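Local coordinates for protein glucose-resistance amylase regulator (Weissella paramesenteroides ATCC 33313, PDB 4RK6) that binds glucose in a periplasmic-binding-protein-like sugar domain and probably regulates transcription as a LacI-family, CcpA-type DNA-binding repressor, at residues 220-228 / 237-245. Numbering follows the deposited sequence.
Sequences SIVTIDGLQ and LTTVKQDFP. With GLC (alpha-D-glucopyranose), chain C.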
loop_
_atom_site.group_PDB
_atom_site.type_symbol
_atom_site.label_atom_id
_atom_site.label_comp_id
_atom_site.label_asym_id
_atom_site.label_seq_id
_atom_site.Cartn_x
_atom_site.Cartn_y
_atom_site.Cartn_z
ATOM N N SER A 220 -10.040 20.187 -12.664
ATOM C CA SER A 220 -8.628 19.851 -12.774
ATOM C C SER A 220 -8.077 19.392 -11.417
ATOM O O SER A 220 -8.506 19.887 -10.373
ATOM C CB SER A 220 -7.851 21.072 -13.292
ATOM O OG SER A 220 -8.124 21.304 -14.677
ATOM N N ILE A 221 -7.113 18.462 -11.430
ATOM C CA ILE A 221 -6.565 17.935 -10.194
ATOM C C ILE A 221 -5.057 17.824 -10.313
ATOM O O ILE A 221 -4.547 17.362 -11.346
ATOM C CB ILE A 221 -7.138 16.532 -9.833
ATOM C CG1 ILE A 221 -8.654 16.544 -9.696
ATOM C CG2 ILE A 221 -6.533 15.994 -8.537
ATOM C CD1 ILE A 221 -9.225 15.136 -9.644
ATOM N N VAL A 222 -4.364 18.237 -9.255
ATOM C CA VAL A 222 -2.947 17.922 -9.067
ATOM C C VAL A 222 -2.795 17.286 -7.692
ATOM O O VAL A 222 -3.333 17.793 -6.703
ATOM C CB VAL A 222 -2.018 19.149 -9.182
ATOM C CG1 VAL A 222 -0.570 18.734 -8.935
ATOM C CG2 VAL A 222 -2.150 19.822 -10.535
ATOM N N THR A 223 -2.081 16.167 -7.613
ATOM C CA THR A 223 -1.834 15.516 -6.317
ATOM C C THR A 223 -0.401 15.694 -5.835
ATOM O O THR A 223 0.486 16.030 -6.612
ATOM C CB THR A 223 -2.116 13.997 -6.309
ATOM O OG1 THR A 223 -1.033 13.295 -6.932
ATOM C CG2 THR A 223 -3.398 13.661 -6.987
ATOM N N ILE A 224 -0.207 15.460 -4.550
ATOM C CA ILE A 224 1.117 15.418 -3.946
ATOM C C ILE A 224 1.446 13.995 -3.550
ATOM O O ILE A 224 0.679 13.362 -2.840
ATOM C CB ILE A 224 1.203 16.319 -2.711
ATOM C CG1 ILE A 224 1.076 17.766 -3.157
ATOM C CG2 ILE A 224 2.531 16.060 -1.984
ATOM C CD1 ILE A 224 0.821 18.745 -2.031
ATOM N N ASP A 225 2.593 13.513 -4.061
ATOM C CA ASP A 225 3.303 12.289 -3.679
ATOM C C ASP A 225 3.814 11.579 -4.943
ATOM O O ASP A 225 4.975 11.208 -5.025
ATOM C CB ASP A 225 2.507 11.282 -2.839
ATOM C CG ASP A 225 2.382 11.690 -1.385
ATOM O OD1 ASP A 225 3.029 12.686 -0.981
ATOM O OD2 ASP A 225 1.588 11.041 -0.664
ATOM N N GLY A 226 2.924 11.340 -5.894
ATOM C CA GLY A 226 3.298 10.756 -7.165
ATOM C C GLY A 226 3.571 9.267 -7.144
ATOM O O GLY A 226 4.372 8.782 -7.942
ATOM N N LEU A 227 2.907 8.549 -6.246
ATOM C CA LEU A 227 3.020 7.088 -6.172
ATOM C C LEU A 227 2.126 6.392 -7.224
ATOM O O LEU A 227 1.520 7.059 -8.081
ATOM C CB LEU A 227 2.765 6.616 -4.752
ATOM C CG LEU A 227 3.794 7.131 -3.722
ATOM C CD1 LEU A 227 3.291 6.863 -2.316
ATOM C CD2 LEU A 227 5.156 6.505 -3.955
ATOM N N GLN A 228 2.076 5.051 -7.177
ATOM C CA GLN A 228 1.441 4.256 -8.230
ATOM C C GLN A 228 -0.011 4.622 -8.547
ATOM O O GLN A 228 -0.419 4.550 -9.693
ATOM C CB GLN A 228 1.512 2.765 -7.884
ATOM C CG GLN A 228 0.923 1.864 -8.956
ATOM C CD GLN A 228 0.899 0.401 -8.555
ATOM O OE1 GLN A 228 0.655 0.059 -7.393
ATOM N NE2 GLN A 228 1.128 -0.475 -9.527
ATOM N N LEU A 237 -3.020 11.006 -13.189
ATOM C CA LEU A 237 -2.957 12.224 -12.378
ATOM C C LEU A 237 -1.642 12.957 -12.505
ATOM O O LEU A 237 -0.562 12.391 -12.307
ATOM C CB LEU A 237 -3.226 11.897 -10.905
ATOM C CG LEU A 237 -4.677 11.594 -10.582
ATOM C CD1 LEU A 237 -4.775 10.732 -9.329
ATOM C CD2 LEU A 237 -5.477 12.900 -10.432
ATOM N N THR A 238 -1.771 14.237 -12.823
ATOM C CA THR A 238 -0.682 15.207 -12.699
ATOM C C THR A 238 -0.336 15.280 -11.217
ATOM O O THR A 238 -1.233 15.278 -10.340
ATOM C CB THR A 238 -1.130 16.544 -13.274
ATOM O OG1 THR A 238 -1.346 16.371 -14.686
ATOM C CG2 THR A 238 -0.087 17.636 -13.067
ATOM N N THR A 239 0.962 15.277 -10.910
ATOM C CA THR A 239 1.384 15.067 -9.541
ATOM C C THR A 239 2.757 15.708 -9.260
ATOM O O THR A 239 3.608 15.803 -10.166
ATOM C CB THR A 239 1.414 13.553 -9.225
ATOM O OG1 THR A 239 1.586 13.345 -7.826
ATOM C CG2 THR A 239 2.530 12.814 -10.000
ATOM N N VAL A 240 2.958 16.159 -8.022
ATOM C CA VAL A 240 4.316 16.432 -7.518
ATOM C C VAL A 240 4.866 15.147 -6.950
ATOM O O VAL A 240 4.418 14.635 -5.906
ATOM C CB VAL A 240 4.385 17.568 -6.471
ATOM C CG1 VAL A 240 5.779 17.648 -5.827
ATOM C CG2 VAL A 240 4.037 18.885 -7.128
ATOM N N LYS A 241 5.853 14.602 -7.642
ATOM C CA LYS A 241 6.468 13.369 -7.222
ATOM C C LYS A 241 7.568 13.622 -6.201
ATOM O O LYS A 241 8.532 14.325 -6.494
ATOM C CB LYS A 241 7.069 12.623 -8.402
ATOM C CG LYS A 241 7.466 11.198 -8.025
ATOM C CD LYS A 241 7.932 10.431 -9.253
ATOM C CE LYS A 241 7.686 8.939 -9.136
ATOM N NZ LYS A 241 8.487 8.355 -8.049
ATOM N N GLN A 242 7.411 13.052 -5.020
ATOM C CA GLN A 242 8.487 13.067 -4.013
ATOM C C GLN A 242 9.423 11.899 -4.250
ATOM O O GLN A 242 9.004 10.806 -4.661
ATOM C CB GLN A 242 7.921 12.956 -2.605
ATOM C CG GLN A 242 6.915 14.045 -2.267
ATOM C CD GLN A 242 6.772 14.222 -0.759
ATOM O OE1 GLN A 242 7.752 14.460 -0.062
ATOM N NE2 GLN A 242 5.569 14.038 -0.249
ATOM N N ASP A 243 10.698 12.115 -3.971
ATOM C CA ASP A 243 11.659 11.049 -4.078
ATOM C C ASP A 243 11.816 10.338 -2.739
ATOM O O ASP A 243 12.787 10.571 -2.009
ATOM C CB ASP A 243 12.988 11.636 -4.606
ATOM C CG ASP A 243 13.943 10.563 -5.139
ATOM O OD1 ASP A 243 13.727 9.367 -4.877
ATOM O OD2 ASP A 243 14.908 10.959 -5.829
ATOM N N PHE A 244 10.833 9.505 -2.384
ATOM C CA PHE A 244 10.810 8.886 -1.055
ATOM C C PHE A 244 12.023 7.991 -0.807
ATOM O O PHE A 244 12.580 7.990 0.280
ATOM C CB PHE A 244 9.515 8.106 -0.800
ATOM C CG PHE A 244 8.301 8.984 -0.693
ATOM C CD1 PHE A 244 8.192 9.916 0.336
ATOM C CD2 PHE A 244 7.278 8.905 -1.632
ATOM C CE1 PHE A 244 7.077 10.742 0.428
ATOM C CE2 PHE A 244 6.166 9.734 -1.544
ATOM C CZ PHE A 244 6.068 10.644 -0.505
ATOM N N PRO A 245 12.431 7.207 -1.813
ATOM C CA PRO A 245 13.609 6.398 -1.528
ATOM C C PRO A 245 14.836 7.264 -1.264
ATOM O O PRO A 245 15.615 6.891 -0.378
ATOM C CB PRO A 245 13.777 5.519 -2.784
ATOM C CG PRO A 245 12.425 5.556 -3.456
ATOM C CD PRO A 245 11.858 6.919 -3.142
HETATM C C1 GLC C . 2.749 12.449 5.148
HETATM C C2 GLC C . 4.055 12.994 4.570
HETATM C C3 GLC C . 3.850 13.857 3.342
HETATM C C4 GLC C . 2.893 13.155 2.375
HETATM C C5 GLC C . 1.561 12.951 3.098
HETATM C C6 GLC C . 0.542 12.232 2.218
HETATM O O1 GLC C . 2.210 13.447 5.926
HETATM O O2 GLC C . 4.740 13.789 5.537
HETATM O O3 GLC C . 5.140 14.008 2.760
HETATM O O4 GLC C . 2.759 13.907 1.207
HETATM O O5 GLC C . 1.734 12.121 4.217
HETATM O O6 GLC C . 0.990 10.963 1.857
HETATM O O HOH W 1 6.884 9.078 -5.295
#
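D225 and Q242 meet beside the glucose, where segments 220-228 and 237-245 reach the sugar pocket. D225 can be followed outward. Its CB lies 4.2 Å from F244 CE2. Chi1 of -77° sets CG beside the backbone N, and CG lies in the plane of the F244 ring, at its edge. D225 OD1 accepts from GLC O4 at 2.5 Å. D225 OD1 also accepts from Q242 NE2 at 3.0 Å, nearly along the C-O axis, and the amide plane is turned 41° from the carboxylate. GLC O6 donates to D225 OD2 at 2.6 Å. The carboxylate thus holds two sugar hydroxyls. Q242 NE2 also gives a nearly straight bond (175°) to GLC O3, so one amide nitrogen links sugar and aspartate. S108 OG is hydrogen-bonded to Q242 OE1; with the two bonds of NE2 this probably sets the flip of the amide. Q242 CB lies over one face of the F244 ring, toward its rim, and L227 CD2 touches the ring edge.

Behind the pocket, the backbones pair in parallel register. T223 N donates to T238 O, V240 N to T223 O at 2.8 Å, and D225 N to V240 O. T223 OG1 is hydrogen-bonded to D198; the hydroxyls of T223 and T239 lie 2.8 Å apart (OG1 to OG1). Farther back, I221 CG2 packs on L237 CD2 at 3.8 Å.

The two strands belong to a beta-alpha-beta unit, 220-223, 229-232 and 238-241. In the sheet, 220-223 lies between 192-195 and 238-241. Helix 110-123 covers the side of V222, I224 and V240; helix 198-210 packs on I221, L237 and T239.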